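Local coordinates for tRNA (adenine(58)-N(1))-methyltransferase TrmI (Thermus thermophilus, PDB 2PWY), which transfers a methyl group from S-adenosyl-L-methionine to N1 of adenosine 58 in tRNA and is required for cell growth at extreme temperatures, at residues L181-A185 / A210-F216; V221-G225 / H245-L249. The contacts are given in a common frame with arbitrary orientation. Residue numbers count along the deposited sequence, not the author numbering.

How the contacts relate
The two contacts illustrate how one methyltransferase domain uses different chemistry at its margin and in its sheet. Contact 1 is partly buried, its centre about 24 Å from that of the chain; contact 2 is wholly buried, its centre about 15 Å from that of the chain. They follow one another along the chain and share strand 216-232, which contact 1 meets at its first residue, Phe216, and contact 2 further along. Their centres are 21 Å apart and they do not touch. Contact 1 joins a helix to a turn by apolar and aromatic packing, without a hydrogen bond between them, whereas contact 2 pairs two strands by backbone hydrogen bonds, extends the pairing through water, and adjoins two other subunits.

Contact 1 of 2, residues L181-A185 / A210-F216; sequences LEKAA and AAEAHPF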
ATOM      1  N   LEU A 181     -12.522  27.750  -8.431  1.00 10.78           N
ATOM      2  CA  LEU A 181     -12.361  28.006  -6.992  1.00 11.16           C
ATOM      3  C   LEU A 181     -13.080  29.278  -6.531  1.00 11.34           C
ATOM      4  O   LEU A 181     -13.596  29.342  -5.422  1.00 10.63           O
ATOM      5  CB  LEU A 181     -10.887  28.079  -6.606  1.00 11.38           C
ATOM      6  CG  LEU A 181     -10.114  26.755  -6.563  1.00 10.80           C
ATOM      7  CD1 LEU A 181      -8.670  27.028  -6.168  1.00 11.57           C
ATOM      8  CD2 LEU A 181     -10.763  25.724  -5.612  1.00 10.93           C
ATOM      9  N   GLU A 182     -13.089  30.301  -7.374  1.00 11.39           N
ATOM     10  CA  GLU A 182     -13.818  31.527  -7.054  1.00 12.34           C
ATOM     11  C   GLU A 182     -15.324  31.231  -6.865  1.00 11.54           C
ATOM     12  O   GLU A 182     -15.935  31.618  -5.860  1.00 11.67           O
ATOM     13  CB  GLU A 182     -13.593  32.564  -8.150  1.00 11.89           C
ATOM     14  CG  GLU A 182     -14.265  33.918  -7.850  1.00 14.45           C
ATOM     15  CD  GLU A 182     -14.029  34.940  -8.948  1.00 16.08           C
ATOM     16  OE1 GLU A 182     -12.912  34.991  -9.512  1.00 23.18           O
ATOM     17  OE2 GLU A 182     -14.968  35.704  -9.250  1.00 22.32           O
ATOM     18  N   LYS A 183     -15.906  30.533  -7.830  1.00 11.15           N
ATOM     19  CA  LYS A 183     -17.317  30.156  -7.753  1.00 11.59           C
ATOM     20  C   LYS A 183     -17.587  29.209  -6.575  1.00 11.03           C
ATOM     21  O   LYS A 183     -18.572  29.385  -5.840  1.00 10.70           O
ATOM     22  CB  LYS A 183     -17.768  29.524  -9.075  1.00 11.59           C
ATOM     23  CG  LYS A 183     -19.271  29.385  -9.234  1.00 15.11           C
ATOM     24  CD  LYS A 183     -19.986  30.734  -9.332  1.00 17.95           C
ATOM     25  CE  LYS A 183     -19.578  31.504 -10.575  1.00 19.75           C
ATOM     26  NZ  LYS A 183     -20.441  32.678 -10.842  1.00 21.35           N
ATOM     27  N   ALA A 184     -16.716  28.209  -6.394  1.00 10.64           N
ATOM     28  CA  ALA A 184     -16.849  27.276  -5.260  1.00 10.49           C
ATOM     29  C   ALA A 184     -16.756  27.968  -3.901  1.00 10.16           C
ATOM     30  O   ALA A 184     -17.526  27.652  -3.001  1.00  9.65           O
ATOM     31  CB  ALA A 184     -15.806  26.148  -5.357  1.00 10.76           C
ATOM     32  N   ALA A 185     -15.825  28.915  -3.753  1.00  9.73           N
ATOM     33  CA  ALA A 185     -15.711  29.667  -2.496  1.00  9.99           C
ATOM     34  C   ALA A 185     -16.983  30.473  -2.217  1.00  9.87           C
ATOM     35  O   ALA A 185     -17.425  30.571  -1.081  1.00 10.37           O
ATOM     36  CB  ALA A 185     -14.500  30.565  -2.514  1.00 10.08           C
ATOM     37  N   ALA A 210      -3.010  27.198  -6.010  1.00 11.60           N
ATOM     38  CA  ALA A 210      -4.139  28.033  -6.444  1.00 11.47           C
ATOM     39  C   ALA A 210      -5.105  28.366  -5.303  1.00 11.94           C
ATOM     40  O   ALA A 210      -5.626  29.476  -5.233  1.00 12.08           O
ATOM     41  CB  ALA A 210      -4.881  27.368  -7.589  1.00 11.95           C
ATOM     42  N   ALA A 211      -5.318  27.406  -4.401  1.00 11.94           N
ATOM     43  CA  ALA A 211      -6.239  27.587  -3.275  1.00 12.39           C
ATOM     44  C   ALA A 211      -5.721  28.617  -2.272  1.00 12.54           C
ATOM     45  O   ALA A 211      -6.493  29.142  -1.468  1.00 12.99           O
ATOM     46  CB  ALA A 211      -6.501  26.261  -2.600  1.00 12.24           C
ATOM     47  N   GLU A 212      -4.422  28.913  -2.329  1.00 12.73           N
ATOM     48  CA  GLU A 212      -3.841  29.965  -1.490  1.00 13.61           C
ATOM     49  C   GLU A 212      -4.254  31.381  -1.915  1.00 13.29           C
ATOM     50  O   GLU A 212      -3.936  32.351  -1.222  1.00 13.77           O
ATOM     51  CB  GLU A 212      -2.318  29.814  -1.417  1.00 14.00           C
ATOM     52  CG  GLU A 212      -1.901  28.589  -0.605  1.00 15.04           C
ATOM     53  CD  GLU A 212      -0.449  28.212  -0.779  1.00 18.78           C
ATOM     54  OE1 GLU A 212       0.334  29.043  -1.293  1.00 20.99           O
ATOM     55  OE2 GLU A 212      -0.096  27.084  -0.377  1.00 19.58           O
ATOM     56  N   ALA A 213      -4.962  31.491  -3.042  1.00 13.14           N
ATOM     57  CA  ALA A 213      -5.516  32.765  -3.501  1.00 12.79           C
ATOM     58  C   ALA A 213      -7.017  32.890  -3.193  1.00 12.56           C
ATOM     59  O   ALA A 213      -7.693  33.826  -3.653  1.00 12.91           O
ATOM     60  CB  ALA A 213      -5.243  32.947  -4.995  1.00 13.49           C
ATOM     61  N   HIS A 214      -7.538  31.949  -2.405  1.00 11.32           N
ATOM     62  CA  HIS A 214      -8.968  31.895  -2.100  1.00 11.16           C
ATOM     63  C   HIS A 214      -9.201  31.606  -0.618  1.00 10.62           C
ATOM     64  O   HIS A 214      -8.279  31.154   0.064  1.00 11.23           O
ATOM     65  CB  HIS A 214      -9.633  30.825  -2.975  1.00 10.78           C
ATOM     66  CG  HIS A 214      -9.485  31.085  -4.439  1.00 12.42           C
ATOM     67  ND1 HIS A 214     -10.327  31.926  -5.134  1.00 14.37           N
ATOM     68  CD2 HIS A 214      -8.571  30.642  -5.336  1.00 12.55           C
ATOM     69  CE1 HIS A 214      -9.945  31.986  -6.396  1.00 14.54           C
ATOM     70  NE2 HIS A 214      -8.888  31.208  -6.548  1.00 15.22           N
ATOM     71  N   PRO A 215     -10.425  31.878  -0.101  1.00 10.59           N
ATOM     72  CA  PRO A 215     -10.693  31.573   1.304  1.00 10.39           C
ATOM     73  C   PRO A 215     -10.907  30.077   1.603  1.00 10.32           C
ATOM     74  O   PRO A 215     -11.983  29.673   2.048  1.00  9.88           O
ATOM     75  CB  PRO A 215     -11.950  32.412   1.613  1.00 10.49           C
ATOM     76  CG  PRO A 215     -12.651  32.498   0.309  1.00 11.44           C
ATOM     77  CD  PRO A 215     -11.571  32.555  -0.739  1.00 10.78           C
ATOM     78  N   PHE A 216      -9.849  29.290   1.387  1.00  9.97           N
ATOM     79  CA  PHE A 216      -9.836  27.850   1.637  1.00 10.69           C
ATOM     80  C   PHE A 216      -8.587  27.495   2.423  1.00 11.03           C
ATOM     81  O   PHE A 216      -7.526  28.087   2.200  1.00 11.49           O
ATOM     82  CB  PHE A 216      -9.777  27.078   0.314  1.00 10.16           C
ATOM     83  CG  PHE A 216     -11.087  26.965  -0.405  1.00 11.25           C
ATOM     84  CD1 PHE A 216     -12.136  26.220   0.141  1.00 10.07           C
ATOM     85  CD2 PHE A 216     -11.259  27.554  -1.658  1.00 10.32           C
ATOM     86  CE1 PHE A 216     -13.354  26.103  -0.544  1.00 11.22           C
ATOM     87  CE2 PHE A 216     -12.470  27.437  -2.341  1.00 10.73           C
ATOM     88  CZ  PHE A 216     -13.516  26.710  -1.781  1.00 10.15           C
TER
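This is an apolar and aromatic packing contact at the edge of the Rossmann-like methyltransferase domain, where the start of the preceding helix, 181-187, rests against the turn that leads from helix 201-211 into strand 216-232. Helix 201-211 connects the parallel strands 192-198 and 216-232 as a beta-alpha-beta crossover, with strand 248-254 lying between them. A type I beta turn runs from Ala211 to His214, with His214 N bonded to Ala211 O at 3.1 Å, and an inverse gamma turn centred on Pro215 follows at once. This reversal brings His214, Pro215 and Phe216 against the helix in succession, the CA-to-CB bonds of the first and last pointing toward it.

Leu181 CB sits over one face of the His214 imidazole, 3.7 Å from the ring centroid and 14° off the normal, a well-formed CH-pi contact, while Leu181 CD1 lies 4.1 Å from Ala210 CB and 4.2 Å from Ala211 CB. One helical turn on, Ala185 offers its small CB to Pro215 CG at 3.9 Å and Phe216 CE2 at 3.7 Å. The Phe216 ring also turns its edge to the helix backbone, with CE2 3.8 Å from Leu181 O. Leu194 of strand 192-198 touches Leu181, Ala184 and Phe216.

The two segments share no hydrogen bond; the Leu181 O that meets the ring edge accepts from Ala185 N at 2.8 Å within the helix. The association rests on close-fitting apolar and aromatic surfaces, the imidazole serving as a flat surface for Leu181 rather than as a polar partner.

Contact 2 of 2, residues V221-G225 / H245-L249; sequences VLEVG and HTAFL
Two backbone hydrogen bonds define this antiparallel pairing: Leu222 N to Leu249 O at 2.9 Å and Leu249 N to Leu222 O at 2.8 Å. They make Leu222 and Leu249 a hydrogen-bonded pair with CA atoms 5.3 Å apart. Residues 221-225 are extended throughout, but the partner becomes regular strand only at Phe248, so the chains splay toward His245 and water fills the opening. One water accepts from Val224 N at 2.8 Å and donates to Ala247 O at 2.7 Å, continuing the ladder. A second lies 2.7 Å from both Glu223 OE2, to which it donates, and His245 ND1. Glu223 also bonds through OE1 to Trp229 of the second subunit and forms a salt bridge with Arg227 of the third; His245 NE2 bonds to Pro199 O.

Glu223 (chi1 m, chi2 t) and Phe248 (chi1 m, chi2 -86°) share one face of the sheet, with Glu223 CG 3.5 Å from Phe248 CE1. On the other, Leu249 (m, t) brings CD1 to 4.1 Å from Leu222 CD1 (p, p) and 3.9 Å from Val224 CG2.

Strand 248-254, reversed and inserted between the mutually parallel strands 192-198 and 216-232, is the hallmark last strand of the class I methyltransferase sheet. Helix 82-91 packs on Val224 and Leu249, helix 201-211 on Val221 and Phe248, and residues 222-225 pair with a strand of the second subunit, carrying the sheet across the interface.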
ATOM      1  N   VAL A 221      -4.803  15.631   1.701  1.00  9.53           N
ATOM      2  CA  VAL A 221      -4.430  15.088   0.412  1.00  9.51           C
ATOM      3  C   VAL A 221      -4.273  13.591   0.652  1.00  9.86           C
ATOM      4  O   VAL A 221      -3.457  13.172   1.472  1.00  9.87           O
ATOM      5  CB  VAL A 221      -3.130  15.686  -0.133  1.00  9.11           C
ATOM      6  CG1 VAL A 221      -2.675  14.902  -1.402  1.00  9.12           C
ATOM      7  CG2 VAL A 221      -3.300  17.179  -0.442  1.00  9.53           C
ATOM      8  N   LEU A 222      -5.080  12.782  -0.021  1.00 10.03           N
ATOM      9  CA  LEU A 222      -4.980  11.347   0.222  1.00 10.64           C
ATOM     10  C   LEU A 222      -5.179  10.480  -1.003  1.00 10.14           C
ATOM     11  O   LEU A 222      -5.702  10.938  -2.029  1.00 10.16           O
ATOM     12  CB  LEU A 222      -5.900  10.921   1.365  1.00 11.60           C
ATOM     13  CG  LEU A 222      -7.408  11.086   1.191  1.00 12.44           C
ATOM     14  CD1 LEU A 222      -7.935   9.848   0.549  1.00 16.96           C
ATOM     15  CD2 LEU A 222      -8.077  11.276   2.546  1.00 16.83           C
ATOM     16  N   GLU A 223      -4.717   9.240  -0.878  1.00  9.32           N
ATOM     17  CA  GLU A 223      -4.936   8.197  -1.863  1.00  9.87           C
ATOM     18  C   GLU A 223      -5.752   7.094  -1.212  1.00  9.54           C
ATOM     19  O   GLU A 223      -5.365   6.550  -0.162  1.00  9.52           O
ATOM     20  CB  GLU A 223      -3.611   7.566  -2.302  1.00 10.03           C
ATOM     21  CG  GLU A 223      -2.571   8.498  -2.831  1.00 12.04           C
ATOM     22  CD  GLU A 223      -1.260   7.779  -3.026  1.00 14.39           C
ATOM     23  OE1 GLU A 223      -0.234   8.239  -2.480  1.00 11.90           O
ATOM     24  OE2 GLU A 223      -1.271   6.724  -3.705  1.00 15.91           O
ATOM     25  N   VAL A 224      -6.871   6.764  -1.843  1.00  9.65           N
ATOM     26  CA  VAL A 224      -7.714   5.663  -1.410  1.00  9.82           C
ATOM     27  C   VAL A 224      -7.231   4.393  -2.102  1.00  9.70           C
ATOM     28  O   VAL A 224      -7.022   4.376  -3.319  1.00  9.91           O
ATOM     29  CB  VAL A 224      -9.215   5.935  -1.742  1.00  9.25           C
ATOM     30  CG1 VAL A 224     -10.092   4.760  -1.352  1.00 11.12           C
ATOM     31  CG2 VAL A 224      -9.703   7.207  -1.034  1.00 10.13           C
ATOM     32  N   GLY A 225      -7.025   3.346  -1.314  1.00  9.36           N
ATOM     33  CA  GLY A 225      -6.726   2.029  -1.850  1.00 10.61           C
ATOM     34  C   GLY A 225      -7.723   1.025  -1.320  1.00 10.49           C
ATOM     35  O   GLY A 225      -7.991   0.977  -0.105  1.00 10.33           O
ATOM     36  N   HIS A 245      -3.624   2.855  -8.839  1.00 18.51           N
ATOM     37  CA  HIS A 245      -3.897   4.272  -8.641  1.00 17.14           C
ATOM     38  C   HIS A 245      -5.048   4.664  -9.537  1.00 16.48           C
ATOM     39  O   HIS A 245      -5.186   4.133 -10.641  1.00 16.33           O
ATOM     40  CB  HIS A 245      -2.659   5.098  -9.001  1.00 16.79           C
ATOM     41  CG  HIS A 245      -2.864   6.575  -8.880  1.00 15.16           C
ATOM     42  ND1 HIS A 245      -2.971   7.215  -7.665  1.00 14.86           N
ATOM     43  CD2 HIS A 245      -2.980   7.537  -9.825  1.00 15.41           C
ATOM     44  CE1 HIS A 245      -3.146   8.510  -7.867  1.00 14.39           C
ATOM     45  NE2 HIS A 245      -3.155   8.730  -9.169  1.00 13.41           N
ATOM     46  N   THR A 246      -5.881   5.569  -9.043  1.00 15.24           N
ATOM     47  CA  THR A 246      -6.884   6.216  -9.880  1.00 15.13           C
ATOM     48  C   THR A 246      -6.646   7.723  -9.823  1.00 14.58           C
ATOM     49  O   THR A 246      -6.305   8.352 -10.841  1.00 15.14           O
ATOM     50  CB  THR A 246      -8.319   5.843  -9.438  1.00 14.89           C
ATOM     51  OG1 THR A 246      -8.474   6.093  -8.029  1.00 13.58           O
ATOM     52  CG2 THR A 246      -8.575   4.360  -9.714  1.00 15.94           C
ATOM     53  N   ALA A 247      -6.815   8.295  -8.625  1.00 13.95           N
ATOM     54  CA  ALA A 247      -6.586   9.711  -8.398  1.00 12.88           C
ATOM     55  C   ALA A 247      -6.317  10.021  -6.931  1.00 12.15           C
ATOM     56  O   ALA A 247      -6.612   9.211  -6.051  1.00 12.67           O
ATOM     57  CB  ALA A 247      -7.790  10.539  -8.890  1.00 13.50           C
ATOM     58  N   PHE A 248      -5.749  11.200  -6.698  1.00 10.05           N
ATOM     59  CA  PHE A 248      -5.651  11.777  -5.378  1.00  9.27           C
ATOM     60  C   PHE A 248      -6.928  12.523  -5.050  1.00  8.82           C
ATOM     61  O   PHE A 248      -7.570  13.065  -5.948  1.00  9.24           O
ATOM     62  CB  PHE A 248      -4.482  12.760  -5.344  1.00  8.68           C
ATOM     63  CG  PHE A 248      -3.175  12.120  -5.669  1.00  8.67           C
ATOM     64  CD1 PHE A 248      -2.443  11.505  -4.666  1.00  8.94           C
ATOM     65  CD2 PHE A 248      -2.694  12.095  -6.976  1.00  9.67           C
ATOM     66  CE1 PHE A 248      -1.231  10.869  -4.953  1.00  9.46           C
ATOM     67  CE2 PHE A 248      -1.467  11.481  -7.272  1.00 10.56           C
ATOM     68  CZ  PHE A 248      -0.751  10.861  -6.265  1.00 10.55           C
ATOM     69  N   LEU A 249      -7.273  12.554  -3.765  1.00  8.41           N
ATOM     70  CA  LEU A 249      -8.374  13.386  -3.278  1.00  8.25           C
ATOM     71  C   LEU A 249      -7.795  14.538  -2.476  1.00  8.66           C
ATOM     72  O   LEU A 249      -6.949  14.336  -1.592  1.00  8.83           O
ATOM     73  CB  LEU A 249      -9.340  12.571  -2.403  1.00  7.91           C
ATOM     74  CG  LEU A 249      -9.964  11.308  -3.006  1.00 10.10           C
ATOM     75  CD1 LEU A 249     -10.978  10.717  -2.045  1.00  9.80           C
ATOM     76  CD2 LEU A 249     -10.615  11.625  -4.325  1.00 10.93           C
TER
HETATM   77  O   HOH W   1      -3.300   5.901  -5.329  1.00 15.82           O
HETATM   78  O   HOH W   2      -7.946   8.247  -3.954  1.00 14.75           O